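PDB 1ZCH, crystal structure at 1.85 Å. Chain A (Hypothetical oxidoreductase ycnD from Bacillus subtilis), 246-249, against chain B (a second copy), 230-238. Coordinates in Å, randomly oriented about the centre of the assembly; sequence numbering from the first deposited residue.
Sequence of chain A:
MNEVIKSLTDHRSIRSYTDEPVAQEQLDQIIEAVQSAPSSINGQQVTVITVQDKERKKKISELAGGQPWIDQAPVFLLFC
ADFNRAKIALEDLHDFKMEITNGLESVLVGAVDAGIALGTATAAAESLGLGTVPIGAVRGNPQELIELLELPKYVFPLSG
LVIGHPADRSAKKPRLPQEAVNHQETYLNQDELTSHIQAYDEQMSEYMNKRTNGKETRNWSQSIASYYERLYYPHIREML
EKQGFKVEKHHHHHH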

# COMPACT_ATOMS: atom_id res chain seq x y z
N LYS A 246 16.70 -7.65 8.44
CA LYS A 246 16.92 -9.02 8.87
C LYS A 246 15.62 -9.73 9.19
O LYS A 246 14.66 -9.12 9.64
CB LYS A 246 17.82 -9.06 10.11
CG LYS A 246 19.20 -8.44 9.91
CD LYS A 246 20.09 -8.75 11.10
CE LYS A 246 21.42 -8.02 11.01
NZ LYS A 246 21.25 -6.55 11.22
N VAL A 247 15.59 -11.03 8.93
CA VAL A 247 14.42 -11.84 9.22
C VAL A 247 14.64 -12.39 10.62
O VAL A 247 15.66 -13.03 10.88
CB VAL A 247 14.28 -13.01 8.22
CG1 VAL A 247 13.10 -13.89 8.61
CG2 VAL A 247 14.10 -12.47 6.81
N GLU A 248 13.70 -12.14 11.53
CA GLU A 248 13.86 -12.63 12.89
C GLU A 248 13.93 -14.16 12.91
O GLU A 248 13.37 -14.82 12.03
CB GLU A 248 12.71 -12.15 13.79
CG GLU A 248 11.33 -12.65 13.40
CD GLU A 248 10.59 -11.68 12.50
OE1 GLU A 248 11.16 -11.26 11.47
OE2 GLU A 248 9.44 -11.33 12.84
N LYS A 249 14.62 -14.71 13.89
CA LYS A 249 14.76 -16.15 14.01
C LYS A 249 13.61 -16.73 14.82
O LYS A 249 12.86 -15.93 15.43
CB LYS A 249 16.09 -16.49 14.68
CG LYS A 249 17.30 -15.88 13.99
CD LYS A 249 18.60 -16.20 14.72
CE LYS A 249 19.80 -15.57 14.02
NZ LYS A 249 21.08 -15.90 14.70
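Chain B, residues 230-238: RLYYPHIRE

The first turn of a helix leaves amide hydrogens without partners inside the helix, and a carboxylate from a neighbouring subunit can supply one. In ycnD, chain A brings Glu A248 from an extended segment, neither helix nor strand, to the start of a helix in chain B. The approach to that helix is a loop, closed by a type I turn from Tyr B233 to Ile B236, with His B235 at the N-cap position. The two backbones come nearest at Glu A248 and Arg B237, whose CA atoms lie 6.7 Å apart.

Here the partnership is reciprocal. The amide N of Arg B237 donates to OE2 of Glu A248 (3.0 Å, 163°), while NH1 of Arg B237 donates to the backbone O of Glu A248 (3.0 Å, 172°). Backbone thus serves side chain in both directions. Arg B237 is extended, t from chi1 to chi3, and its CD packs 3.5 Å from CG1 of Val A247; its NE is satisfied elsewhere in the structure, as is OE1 of Glu A248.

One water completes the arrangement, its O donating to OE2 of Glu A248 and to the backbone O of Tyr B233, each at 2.7 Å. It bridges the 4.4 Å between OE2 of Glu A248 and the backbone O of Tyr B233, two acceptors with no hydrogen of their own to share.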

# COMPACT_ATOMS: atom_id res chain seq x y z
N ARG B 230 13.32 -0.80 19.58
CA ARG B 230 13.04 -2.21 19.87
C ARG B 230 12.17 -2.80 18.77
O ARG B 230 11.41 -2.08 18.13
CB ARG B 230 12.30 -2.35 21.21
CG ARG B 230 13.10 -1.94 22.43
CD ARG B 230 12.21 -1.87 23.66
NE ARG B 230 12.93 -1.33 24.81
CZ ARG B 230 13.93 -1.95 25.44
NH1 ARG B 230 14.33 -3.15 25.03
NH2 ARG B 230 14.54 -1.37 26.46
N LEU B 231 12.30 -4.11 18.55
CA LEU B 231 11.46 -4.78 17.55
C LEU B 231 10.17 -5.05 18.32
O LEU B 231 10.03 -6.10 18.95
CB LEU B 231 12.11 -6.10 17.11
CG LEU B 231 11.34 -6.99 16.12
CD1 LEU B 231 11.06 -6.22 14.84
CD2 LEU B 231 12.15 -8.24 15.83
N TYR B 232 9.25 -4.10 18.28
CA TYR B 232 8.00 -4.21 19.02
C TYR B 232 7.11 -5.41 18.70
O TYR B 232 6.38 -5.88 19.56
CB TYR B 232 7.22 -2.88 18.94
CG TYR B 232 6.87 -2.38 17.56
CD1 TYR B 232 5.86 -2.98 16.81
CD2 TYR B 232 7.52 -1.27 17.00
CE1 TYR B 232 5.50 -2.50 15.56
CE2 TYR B 232 7.17 -0.78 15.73
CZ TYR B 232 6.15 -1.41 15.02
OH TYR B 232 5.77 -0.95 13.78
N TYR B 233 7.18 -5.91 17.46
CA TYR B 233 6.41 -7.09 17.07
C TYR B 233 7.40 -8.13 16.52
O TYR B 233 7.59 -8.24 15.31
CB TYR B 233 5.38 -6.77 15.96
CG TYR B 233 4.21 -5.90 16.38
CD1 TYR B 233 3.81 -5.81 17.72
CD2 TYR B 233 3.48 -5.19 15.43
CE1 TYR B 233 2.72 -5.02 18.09
CE2 TYR B 233 2.39 -4.40 15.79
CZ TYR B 233 2.01 -4.32 17.12
OH TYR B 233 0.94 -3.54 17.47
N PRO B 234 8.04 -8.90 17.42
CA PRO B 234 9.01 -9.92 17.02
C PRO B 234 8.40 -11.24 16.56
O PRO B 234 9.12 -12.18 16.22
CB PRO B 234 9.85 -10.08 18.28
CG PRO B 234 8.81 -9.96 19.36
CD PRO B 234 7.98 -8.77 18.89
N HIS B 235 7.08 -11.29 16.54
CA HIS B 235 6.34 -12.49 16.15
C HIS B 235 5.81 -12.49 14.72
O HIS B 235 5.02 -13.36 14.35
CB HIS B 235 5.14 -12.66 17.09
CG HIS B 235 4.22 -11.48 17.08
ND1 HIS B 235 4.45 -10.36 17.84
CD2 HIS B 235 3.12 -11.21 16.33
CE1 HIS B 235 3.53 -9.45 17.56
NE2 HIS B 235 2.72 -9.94 16.65
N ILE B 236 6.23 -11.52 13.91
CA ILE B 236 5.72 -11.45 12.54
C ILE B 236 6.07 -12.65 11.67
O ILE B 236 5.19 -13.20 11.00
CB ILE B 236 6.19 -10.16 11.83
CG1 ILE B 236 5.62 -8.93 12.55
CG2 ILE B 236 5.74 -10.16 10.37
CD1 ILE B 236 4.09 -8.93 12.64
N ARG B 237 7.33 -13.06 11.67
CA ARG B 237 7.72 -14.21 10.85
C ARG B 237 6.89 -15.43 11.26
O ARG B 237 6.43 -16.19 10.41
CB ARG B 237 9.20 -14.53 11.02
CG ARG B 237 9.62 -15.77 10.25
CD ARG B 237 11.08 -16.11 10.44
NE ARG B 237 11.46 -17.27 9.64
CZ ARG B 237 12.70 -17.73 9.53
NH1 ARG B 237 13.69 -17.13 10.18
NH2 ARG B 237 12.96 -18.78 8.77
N GLU B 238 6.71 -15.60 12.56
CA GLU B 238 5.93 -16.72 13.08
C GLU B 238 4.49 -16.68 12.55
O GLU B 238 3.97 -17.70 12.11
CB GLU B 238 5.92 -16.69 14.61
CG GLU B 238 5.06 -17.77 15.24
CD GLU B 238 5.25 -17.86 16.74
OE1 GLU B 238 5.11 -16.82 17.43
OE2 GLU B 238 5.54 -18.97 17.24
O HOH W 1 9.10 -8.71 13.09